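Local coordinates for fibronectin type III domain-containing protein (Simiduia agarivorans, PDB 6P2K) that probably hydrolyses xyloglucan or related beta-glucans, as a glycoside hydrolase family 74 enzyme whose catalytic module pairs two seven-bladed beta-propellers, at residues Y756-S759 and G765-R768; Y716-G721 and S741-S746; Y412-Q415 and G421-E424; G38-T43 and G397-Y402. All coordinates share one frame; numbering follows the deposited sequence.

Contact 1 (Y756-S759 and G765-R768); sequences YLYS and GLWR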
loop_
_atom_site.group_PDB
_atom_site.type_symbol
_atom_site.label_atom_id
_atom_site.label_comp_id
_atom_site.label_asym_id
_atom_site.label_seq_id
_atom_site.Cartn_x
_atom_site.Cartn_y
_atom_site.Cartn_z
ATOM N N TYR B 756 19.773 35.769 1.956
ATOM C CA TYR B 756 18.604 36.572 2.265
ATOM C C TYR B 756 18.473 36.730 3.771
ATOM O O TYR B 756 18.946 35.893 4.544
ATOM C CB TYR B 756 17.321 35.935 1.718
ATOM C CG TYR B 756 17.157 36.032 0.221
ATOM C CD1 TYR B 756 16.562 37.146 -0.361
ATOM C CD2 TYR B 756 17.580 35.007 -0.609
ATOM C CE1 TYR B 756 16.402 37.238 -1.731
ATOM C CE2 TYR B 756 17.426 35.090 -1.979
ATOM C CZ TYR B 756 16.836 36.207 -2.535
ATOM O OH TYR B 756 16.683 36.290 -3.899
ATOM N N LEU B 757 17.823 37.813 4.176
ATOM C CA LEU B 757 17.389 38.012 5.551
ATOM C C LEU B 757 15.879 37.820 5.591
ATOM O O LEU B 757 15.141 38.573 4.950
ATOM C CB LEU B 757 17.776 39.404 6.054
ATOM C CG LEU B 757 17.182 39.882 7.382
ATOM C CD1 LEU B 757 17.647 39.003 8.535
ATOM C CD2 LEU B 757 17.557 41.332 7.636
ATOM N N TYR B 758 15.429 36.798 6.310
ATOM C CA TYR B 758 14.010 36.555 6.540
ATOM C C TYR B 758 13.659 37.082 7.924
ATOM O O TYR B 758 14.239 36.639 8.924
ATOM C CB TYR B 758 13.678 35.064 6.450
ATOM C CG TYR B 758 13.620 34.481 5.054
ATOM C CD1 TYR B 758 14.745 34.449 4.238
ATOM C CD2 TYR B 758 12.443 33.929 4.564
ATOM C CE1 TYR B 758 14.692 33.897 2.966
ATOM C CE2 TYR B 758 12.380 33.381 3.292
ATOM C CZ TYR B 758 13.507 33.367 2.500
ATOM O OH TYR B 758 13.458 32.818 1.238
ATOM N N SER B 759 12.714 38.018 7.985
ATOM C CA SER B 759 12.289 38.602 9.252
ATOM C C SER B 759 10.778 38.533 9.395
ATOM O O SER B 759 10.042 38.877 8.461
ATOM C CB SER B 759 12.782 40.054 9.382
ATOM O OG SER B 759 14.146 40.177 9.024
ATOM N N GLY B 765 3.313 40.217 9.306
ATOM C CA GLY B 765 3.704 38.985 8.647
ATOM C C GLY B 765 5.192 38.908 8.338
ATOM O O GLY B 765 6.039 39.445 9.053
ATOM N N LEU B 766 5.505 38.235 7.233
ATOM C CA LEU B 766 6.864 37.834 6.900
ATOM C C LEU B 766 7.388 38.635 5.717
ATOM O O LEU B 766 6.681 38.833 4.724
ATOM C CB LEU B 766 6.912 36.341 6.574
ATOM C CG LEU B 766 8.191 35.787 5.951
ATOM C CD1 LEU B 766 9.346 35.848 6.941
ATOM C CD2 LEU B 766 7.956 34.361 5.471
ATOM N N TRP B 767 8.636 39.088 5.832
ATOM C CA TRP B 767 9.316 39.827 4.780
ATOM C C TRP B 767 10.734 39.293 4.640
ATOM O O TRP B 767 11.320 38.798 5.606
ATOM C CB TRP B 767 9.364 41.333 5.084
ATOM C CG TRP B 767 8.019 41.960 5.239
ATOM C CD1 TRP B 767 7.168 41.829 6.297
ATOM C CD2 TRP B 767 7.367 42.826 4.304
ATOM N NE1 TRP B 767 6.025 42.555 6.076
ATOM C CE2 TRP B 767 6.122 43.177 4.860
ATOM C CE3 TRP B 767 7.716 43.336 3.048
ATOM C CZ2 TRP B 767 5.224 44.019 4.205
ATOM C CZ3 TRP B 767 6.825 44.168 2.401
ATOM C CH2 TRP B 767 5.594 44.504 2.981
ATOM N N ARG B 768 11.288 39.411 3.434
ATOM C CA ARG B 768 12.664 39.008 3.192
ATOM C C ARG B 768 13.385 40.059 2.358
ATOM O O ARG B 768 12.777 40.779 1.559
ATOM C CB ARG B 768 12.748 37.636 2.509
ATOM C CG ARG B 768 12.622 37.663 1.003
ATOM C CD ARG B 768 12.952 36.305 0.411
ATOM N NE ARG B 768 12.976 36.349 -1.044
ATOM C CZ ARG B 768 13.290 35.316 -1.820
ATOM N NH1 ARG B 768 13.604 34.146 -1.278
ATOM N NH2 ARG B 768 13.288 35.455 -3.139
#
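Arg768 runs between two tyrosines of the facing strand and uses almost every atom of its side chain on one or the other. Its CB sits over the centre of the Tyr758 ring, 4.0 Å from the centroid, in a CH-pi contact. From there CG turns into the space between the backbone N and the carbonyl carbon (chi1 85°), and the extended chain follows the tyrosine outward, so that CD lies 3.6 Å from Tyr758 CZ. Farther out the partner changes. Arg768 NE comes to 3.6 Å from Tyr756 CE1, and CZ stands 3.9 Å from the Tyr756 centroid, the guanidinium lying almost flat on the ring with planes 12° apart, a cation-pi stack. At the tip NH1 donates to Tyr758 OH at 2.8 Å within the guanidinium plane, although the bond is bent (147°); the Tyr758 ring stands nearly perpendicular to that plane, and NH2 lies by the Tyr756 hydroxyl, which sits over one face of the guanidinium. Strands 754-761 and 765-770 form an antiparallel beta hairpin in a propeller blade whose outermost strand, 7-8, comes from the N-terminal end of the chain, which then passes into the other propeller. Gln7 of that strand accepts from Arg768 NE, while Asp751 on the inner strand makes a salt bridge with NH1. The hairpin backbone is joined where Ser759 N reaches Trp767 O at 2.9 Å and Trp767 N returns to Ser759 O at 3.0 Å. Leu766 CD1 rests 3.5 Å from Ser759 O, and the indole NE1 of Trp767 bonds to the carbonyl of Ala764.

Contact 2 (Y716-G721 and S741-S746); sequences YGVFLG and SGMTSS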
loop_
_atom_site.group_PDB
_atom_site.type_symbol
_atom_site.label_atom_id
_atom_site.label_comp_id
_atom_site.label_asym_id
_atom_site.label_seq_id
_atom_site.Cartn_x
_atom_site.Cartn_y
_atom_site.Cartn_z
ATOM N N TYR B 716 11.891 52.293 14.836
ATOM C CA TYR B 716 12.906 53.283 14.492
ATOM C C TYR B 716 13.610 52.915 13.193
ATOM O O TYR B 716 13.768 53.757 12.301
ATOM C CB TYR B 716 13.923 53.435 15.625
ATOM C CG TYR B 716 14.763 54.675 15.451
ATOM C CD1 TYR B 716 15.869 54.678 14.610
ATOM C CD2 TYR B 716 14.428 55.858 16.095
ATOM C CE1 TYR B 716 16.625 55.821 14.426
ATOM C CE2 TYR B 716 15.181 57.005 15.920
ATOM C CZ TYR B 716 16.277 56.980 15.084
ATOM O OH TYR B 716 17.030 58.117 14.905
ATOM N N GLY B 717 14.051 51.667 13.074
ATOM C CA GLY B 717 14.767 51.249 11.887
ATOM C C GLY B 717 15.422 49.891 12.015
ATOM O O GLY B 717 15.565 49.356 13.119
ATOM N N VAL B 718 15.816 49.323 10.879
ATOM C CA VAL B 718 16.511 48.042 10.814
ATOM C C VAL B 718 17.967 48.324 10.482
ATOM O O VAL B 718 18.261 49.101 9.565
ATOM C CB VAL B 718 15.877 47.109 9.768
ATOM C CG1 VAL B 718 16.486 45.711 9.856
ATOM C CG2 VAL B 718 14.367 47.065 9.955
ATOM N N PHE B 719 18.877 47.703 11.226
ATOM C CA PHE B 719 20.299 47.991 11.101
ATOM C C PHE B 719 21.084 46.711 10.860
ATOM O O PHE B 719 20.858 45.694 11.520
ATOM C CB PHE B 719 20.823 48.711 12.347
ATOM C CG PHE B 719 20.109 50.000 12.632
ATOM C CD1 PHE B 719 18.960 50.015 13.415
ATOM C CD2 PHE B 719 20.567 51.195 12.093
ATOM C CE1 PHE B 719 18.294 51.200 13.668
ATOM C CE2 PHE B 719 19.909 52.384 12.344
ATOM C CZ PHE B 719 18.770 52.388 13.133
ATOM N N LEU B 720 22.014 46.781 9.912
ATOM C CA LEU B 720 22.832 45.648 9.504
ATOM C C LEU B 720 24.295 45.995 9.741
ATOM O O LEU B 720 24.793 46.997 9.217
ATOM C CB LEU B 720 22.592 45.306 8.031
ATOM C CG LEU B 720 23.368 44.115 7.463
ATOM C CD1 LEU B 720 22.706 42.802 7.861
ATOM C CD2 LEU B 720 23.503 44.224 5.954
ATOM N N GLY B 721 24.977 45.169 10.525
ATOM C CA GLY B 721 26.390 45.354 10.816
ATOM C C GLY B 721 27.223 44.315 10.088
ATOM O O GLY B 721 26.806 43.161 9.943
ATOM N N SER B 741 8.571 47.837 10.627
ATOM C CA SER B 741 9.911 47.281 10.739
ATOM C C SER B 741 10.206 46.644 12.089
ATOM O O SER B 741 11.310 46.126 12.278
ATOM C CB SER B 741 10.951 48.369 10.444
ATOM O OG SER B 741 10.813 49.457 11.338
ATOM N N GLY B 742 9.274 46.682 13.037
ATOM C CA GLY B 742 9.444 45.890 14.243
ATOM C C GLY B 742 9.498 44.412 13.901
ATOM O O GLY B 742 8.812 43.943 12.993
ATOM N N MET B 743 10.341 43.672 14.620
ATOM C CA MET B 743 10.615 42.286 14.266
ATOM C C MET B 743 10.565 41.384 15.489
ATOM O O MET B 743 11.039 41.755 16.567
ATOM C CB MET B 743 11.978 42.150 13.590
ATOM C CG MET B 743 12.046 42.795 12.219
ATOM S SD MET B 743 13.709 42.770 11.541
ATOM C CE MET B 743 13.416 43.499 9.930
ATOM N N THR B 744 9.990 40.197 15.309
ATOM C CA THR B 744 10.018 39.156 16.325
ATOM C C THR B 744 11.126 38.139 16.100
ATOM O O THR B 744 11.589 37.525 17.067
ATOM C CB THR B 744 8.672 38.421 16.382
ATOM O OG1 THR B 744 8.288 38.028 15.060
ATOM C CG2 THR B 744 7.590 39.319 16.976
ATOM N N SER B 745 11.559 37.950 14.856
ATOM C CA SER B 745 12.586 36.969 14.543
ATOM C C SER B 745 13.247 37.343 13.223
ATOM O O SER B 745 12.614 37.929 12.340
ATOM C CB SER B 745 12.007 35.553 14.447
ATOM O OG SER B 745 11.331 35.370 13.213
ATOM N N SER B 746 14.527 36.998 13.103
ATOM C CA SER B 746 15.267 37.136 11.857
ATOM C C SER B 746 16.192 35.942 11.679
ATOM O O SER B 746 16.773 35.446 12.649
ATOM C CB SER B 746 16.076 38.446 11.811
ATOM O OG SER B 746 15.240 39.579 11.971
HETATM O O HOH W 1 12.268 49.008 13.460
#
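Val718 and Met743 meet at the tight end of this contact, where both methyls of the valine close on one methyl of the methionine. Met743 CE lies 3.7 Å from Val718 CG2 and 3.8 Å from Val718 CG1, seated against the fork of the branch. The reach depends on an extended thioether: beyond CG the methionine runs straight (chi2 174°, chi3 177°), bringing its terminal methyl up at about a right angle to the valine. Val718 CG2 has a second neighbour in Ser741 CB, also at 3.7 Å, so this one methyl is held by two residues of the other segment. The two sides belong to consecutive blades of a beta-propeller. Val718 is on strand 714-723, the third strand of one blade, and 741-744 is the loop leading into strand 745-751, the innermost strand of the next, whose first two residues end the segment. Here the loop leading into one blade packs on a strand of the blade before it. Toward Gly717 the fit is looser and a water takes over. The hydroxyl of Ser741, turned between its backbone N and carbonyl carbon (chi1 59°), lies 2.6 Å from that water, which accepts only a weak bond from Gly717 N at 3.2 Å. Directly, Gly717 N and Ser741 OG are 4.3 Å apart. Ser741 O is hydrogen-bonded to Ser706 OG, and Val718 N to Thr735 OG1.

Contact 3 (Y412-Q415 and G421-E424); sequences YVIQ and GLME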
loop_
_atom_site.group_PDB
_atom_site.type_symbol
_atom_site.label_atom_id
_atom_site.label_comp_id
_atom_site.label_asym_id
_atom_site.label_seq_id
_atom_site.Cartn_x
_atom_site.Cartn_y
_atom_site.Cartn_z
ATOM N N TYR B 412 9.817 24.755 1.003
ATOM C CA TYR B 412 8.913 24.791 2.146
ATOM C C TYR B 412 9.247 25.974 3.047
ATOM O O TYR B 412 10.416 26.203 3.373
ATOM C CB TYR B 412 9.006 23.491 2.944
ATOM C CG TYR B 412 8.154 23.484 4.193
ATOM C CD1 TYR B 412 6.804 23.165 4.135
ATOM C CD2 TYR B 412 8.702 23.795 5.433
ATOM C CE1 TYR B 412 6.022 23.159 5.281
ATOM C CE2 TYR B 412 7.930 23.798 6.576
ATOM C CZ TYR B 412 6.589 23.478 6.494
ATOM O OH TYR B 412 5.810 23.469 7.629
ATOM N N VAL B 413 8.215 26.717 3.446
ATOM C CA VAL B 413 8.332 27.792 4.421
ATOM C C VAL B 413 7.191 27.647 5.414
ATOM O O VAL B 413 6.063 27.322 5.029
ATOM C CB VAL B 413 8.291 29.190 3.762
ATOM C CG1 VAL B 413 8.519 30.282 4.807
ATOM C CG2 VAL B 413 9.317 29.296 2.640
ATOM N N ILE B 414 7.479 27.880 6.693
ATOM C CA ILE B 414 6.442 27.937 7.713
ATOM C C ILE B 414 6.571 29.253 8.465
ATOM O O ILE B 414 7.675 29.643 8.863
ATOM C CB ILE B 414 6.506 26.742 8.688
ATOM C CG1 ILE B 414 5.449 26.902 9.785
ATOM C CG2 ILE B 414 7.901 26.591 9.291
ATOM C CD1 ILE B 414 5.149 25.626 10.542
ATOM N N GLN B 415 5.448 29.952 8.619
ATOM C CA GLN B 415 5.315 31.051 9.567
ATOM C C GLN B 415 4.572 30.541 10.791
ATOM O O GLN B 415 3.475 29.991 10.666
ATOM C CB GLN B 415 4.539 32.228 8.974
ATOM C CG GLN B 415 5.210 33.007 7.872
ATOM C CD GLN B 415 4.377 34.214 7.471
ATOM O OE1 GLN B 415 3.980 35.016 8.321
ATOM N NE2 GLN B 415 4.089 34.341 6.178
ATOM N N GLY B 421 -1.940 30.205 13.710
ATOM C CA GLY B 421 -1.237 28.946 13.919
ATOM C C GLY B 421 -0.202 28.612 12.858
ATOM O O GLY B 421 0.642 29.435 12.488
ATOM N N LEU B 422 -0.251 27.370 12.381
ATOM C CA LEU B 422 0.724 26.839 11.429
ATOM C C LEU B 422 0.386 27.352 10.036
ATOM O O LEU B 422 -0.516 26.836 9.376
ATOM C CB LEU B 422 0.722 25.312 11.453
ATOM C CG LEU B 422 0.957 24.591 12.785
ATOM C CD1 LEU B 422 0.429 23.165 12.722
ATOM C CD2 LEU B 422 2.435 24.592 13.153
ATOM N N MET B 423 1.124 28.361 9.573
ATOM C CA MET B 423 0.936 28.941 8.244
ATOM C C MET B 423 2.058 28.432 7.345
ATOM O O MET B 423 3.229 28.753 7.564
ATOM C CB MET B 423 0.933 30.467 8.320
ATOM C CG MET B 423 0.641 31.159 7.001
ATOM S SD MET B 423 -1.056 30.901 6.451
ATOM C CE MET B 423 -1.951 31.725 7.768
ATOM N N GLU B 424 1.706 27.643 6.333
ATOM C CA GLU B 424 2.694 26.864 5.601
ATOM C C GLU B 424 2.645 27.155 4.109
ATOM O O GLU B 424 1.581 27.399 3.536
ATOM C CB GLU B 424 2.489 25.367 5.841
ATOM C CG GLU B 424 2.731 24.961 7.287
ATOM C CD GLU B 424 2.485 23.491 7.526
ATOM O OE1 GLU B 424 1.327 23.119 7.798
ATOM O OE2 GLU B 424 3.451 22.705 7.435
#
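A first torsion of 177° sets the Tyr412 ring beside its carbonyl carbon and turns its hydroxyl toward Glu424, whose own CG is anti to the carbonyl carbon (chi1 -65°) and whose extended chain carries the carboxylate to meet it. Tyr412 OH donates to Glu424 OE2 in a very short bond of 2.5 Å; the oxygen arrives at the ring edge, close to the ring plane, and the carboxylate is turned nearly perpendicular (86°). OE2 also forms a salt bridge with Lys482, and OE1 accepts from the Trp493 indole, so both oxygens of this buried acid are occupied. A glutamine here would probably leave Lys482 without its countercharge and weaken the grip on the tyrosine hydroxyl. On the same face Ile414 lies alongside the glutamate, its CD1 4.1 Å from Glu424 CG and 3.9 Å from Leu422 CD2, an apolar patch beside the polar bridge. In the backbone, Gln415 N bonds to Met423 O at 2.7 Å and Met423 N to Gln415 O at 3.1 Å. Cross-strand pairing of this kind marks an antiparallel beta hairpin, here the second and third strands of a propeller blade, with strand 403-409 at its inner side.

Contact 4 (G38-T43 and G397-Y402); sequences GVYKST and GTESTY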
loop_
_atom_site.group_PDB
_atom_site.type_symbol
_atom_site.label_atom_id
_atom_site.label_comp_id
_atom_site.label_asym_id
_atom_site.label_seq_id
_atom_site.Cartn_x
_atom_site.Cartn_y
_atom_site.Cartn_z
ATOM N N GLY B 38 -1.723 51.071 9.008
ATOM C CA GLY B 38 -2.277 52.279 8.430
ATOM C C GLY B 38 -3.340 51.947 7.399
ATOM O O GLY B 38 -4.104 50.985 7.544
ATOM N N VAL B 39 -3.381 52.740 6.332
ATOM C CA VAL B 39 -4.446 52.688 5.337
ATOM C C VAL B 39 -3.911 52.047 4.063
ATOM O O VAL B 39 -2.847 52.434 3.565
ATOM C CB VAL B 39 -5.007 54.091 5.045
ATOM C CG1 VAL B 39 -6.006 54.044 3.894
ATOM C CG2 VAL B 39 -5.645 54.676 6.290
ATOM N N TYR B 40 -4.649 51.069 3.538
ATOM C CA TYR B 40 -4.408 50.522 2.211
ATOM C C TYR B 40 -5.409 51.101 1.219
ATOM O O TYR B 40 -6.538 51.443 1.577
ATOM C CB TYR B 40 -4.530 48.999 2.195
ATOM C CG TYR B 40 -3.455 48.242 2.934
ATOM C CD1 TYR B 40 -3.608 47.914 4.275
ATOM C CD2 TYR B 40 -2.299 47.824 2.281
ATOM C CE1 TYR B 40 -2.636 47.200 4.948
ATOM C CE2 TYR B 40 -1.317 47.114 2.949
ATOM C CZ TYR B 40 -1.494 46.805 4.281
ATOM O OH TYR B 40 -0.529 46.094 4.949
ATOM N N LYS B 41 -4.992 51.173 -0.044
ATOM C CA LYS B 41 -5.810 51.696 -1.129
ATOM C C LYS B 41 -5.912 50.663 -2.243
ATOM O O LYS B 41 -4.979 49.888 -2.482
ATOM C CB LYS B 41 -5.220 53.004 -1.676
ATOM C CG LYS B 41 -6.040 53.690 -2.756
ATOM C CD LYS B 41 -5.319 54.920 -3.295
ATOM C CE LYS B 41 -6.174 55.664 -4.314
ATOM N NZ LYS B 41 -5.779 57.094 -4.456
ATOM N N SER B 42 -7.057 50.653 -2.924
ATOM C CA SER B 42 -7.243 49.818 -4.102
ATOM C C SER B 42 -8.116 50.562 -5.099
ATOM O O SER B 42 -9.112 51.186 -4.714
ATOM C CB SER B 42 -7.895 48.475 -3.742
ATOM O OG SER B 42 -8.595 47.938 -4.855
ATOM N N THR B 43 -7.742 50.496 -6.377
ATOM C CA THR B 43 -8.532 51.101 -7.445
ATOM C C THR B 43 -9.201 50.066 -8.341
ATOM O O THR B 43 -9.730 50.427 -9.397
ATOM C CB THR B 43 -7.672 52.037 -8.295
ATOM O OG1 THR B 43 -6.706 51.269 -9.026
ATOM C CG2 THR B 43 -6.956 53.057 -7.425
ATOM N N GLY B 397 -1.968 41.989 -1.363
ATOM C CA GLY B 397 -1.229 43.213 -1.098
ATOM C C GLY B 397 -1.225 43.666 0.346
ATOM O O GLY B 397 -0.473 44.595 0.684
ATOM N N THR B 398 -2.032 43.075 1.219
ATOM C CA THR B 398 -2.003 43.388 2.638
ATOM C C THR B 398 -1.469 42.197 3.421
ATOM O O THR B 398 -1.583 41.048 2.988
ATOM C CB THR B 398 -3.393 43.761 3.163
ATOM O OG1 THR B 398 -4.166 42.569 3.358
ATOM C CG2 THR B 398 -4.109 44.678 2.187
ATOM N N GLU B 399 -0.871 42.484 4.573
ATOM C CA GLU B 399 -0.476 41.445 5.516
ATOM C C GLU B 399 -0.551 42.032 6.916
ATOM O O GLU B 399 0.050 43.077 7.184
ATOM C CB GLU B 399 0.932 40.912 5.235
ATOM C CG GLU B 399 1.980 41.979 4.966
ATOM C CD GLU B 399 1.977 42.459 3.528
ATOM O OE1 GLU B 399 1.987 41.595 2.626
ATOM O OE2 GLU B 399 1.986 43.689 3.299
ATOM N N SER B 400 -1.290 41.362 7.801
ATOM C CA SER B 400 -1.547 41.933 9.118
ATOM C C SER B 400 -1.453 40.889 10.226
ATOM O O SER B 400 -2.096 41.035 11.271
ATOM C CB SER B 400 -2.921 42.611 9.157
ATOM O OG SER B 400 -3.144 43.380 7.990
ATOM N N THR B 401 -0.646 39.849 10.032
ATOM C CA THR B 401 -0.545 38.782 11.016
ATOM C C THR B 401 0.554 39.082 12.021
ATOM O O THR B 401 1.593 39.652 11.675
ATOM C CB THR B 401 -0.258 37.434 10.350
ATOM O OG1 THR B 401 1.007 37.490 9.674
ATOM C CG2 THR B 401 -1.354 37.079 9.356
ATOM N N TYR B 402 0.311 38.697 13.271
ATOM C CA TYR B 402 1.378 38.597 14.259
ATOM C C TYR B 402 2.119 37.287 14.016
ATOM O O TYR B 402 1.592 36.204 14.293
ATOM C CB TYR B 402 0.816 38.659 15.679
ATOM C CG TYR B 402 1.877 38.906 16.736
ATOM C CD1 TYR B 402 2.848 37.946 17.013
ATOM C CD2 TYR B 402 1.911 40.098 17.452
ATOM C CE1 TYR B 402 3.818 38.161 17.962
ATOM C CE2 TYR B 402 2.880 40.320 18.414
ATOM C CZ TYR B 402 3.832 39.348 18.660
ATOM O OH TYR B 402 4.805 39.551 19.606
HETATM O O HOH W 2 1.952 45.953 4.178
#
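Tyr40 meets the first three residues of the loop 397-402, and each meets it differently. Gly397 comes first, its carbonyl O 3.5 Å from Tyr40 CE2 in an oblique approach. Its backbone takes up a conformation in which a side chain would jam against the preceding carbonyl. Next, Thr398 presents its methyl to the ring: CG2 stands over the centre of one face of Tyr40, 3.6 Å from the centroid and 9° off the normal, a close CH-pi contact, while Thr398 CB lies 3.8 Å from Tyr40 CZ. The torsion (chi1 78°) puts CG2 toward the ring, and OG1 makes a weak bond to the backbone N of Ala13. Glu399 points its CB away from the strand, but the chain bends back at chi2 (-83°), and its OE2 accepts a hydrogen bond from a water at 2.4 Å, an implausibly short distance; that same water lies 2.6 Å from Tyr40 OH. The water appears to join the two groups, since Tyr40 OH and Glu399 OE2 are 3.9 Å apart. Losing the ring to a leucine here is likely to leave the Thr398 methyl without its aromatic face and this water without its phenol partner. Farther along, Ser400 turns its hydroxyl to Glu37, and Tyr402 bonds Lys693. Strand 39-42 belongs to the first blade of one propeller, and 397-402 leads into strand 403-409, the first strand of the other. The contact therefore sits at the junction of the two seven-bladed beta-propellers that define family 74.

In the fold
Contacts 2 and 3 are wholly buried, while contacts 1 and 4 keep some partly exposed residues, although contact 4 lies nearest the chain's centre (about 11 Å between centres, against 17 to 18 Å). Contacts 1 and 3 are hairpins within single blades, with backbone pairing and a charged side chain gripped by tyrosine; contacts 2 and 4 join separate elements and rely on methyls and a water. Contact 1 lies in the last blade of the second propeller and contact 3 in the first, touching where Leu766 packs on Gln415. Contact 2 reaches the same last blade, Ser746 OG probably hydrogen-bonding Ser759 OG. Contact 4, between propellers, is tied to contact 1 through Gly765 N and Thr401 O.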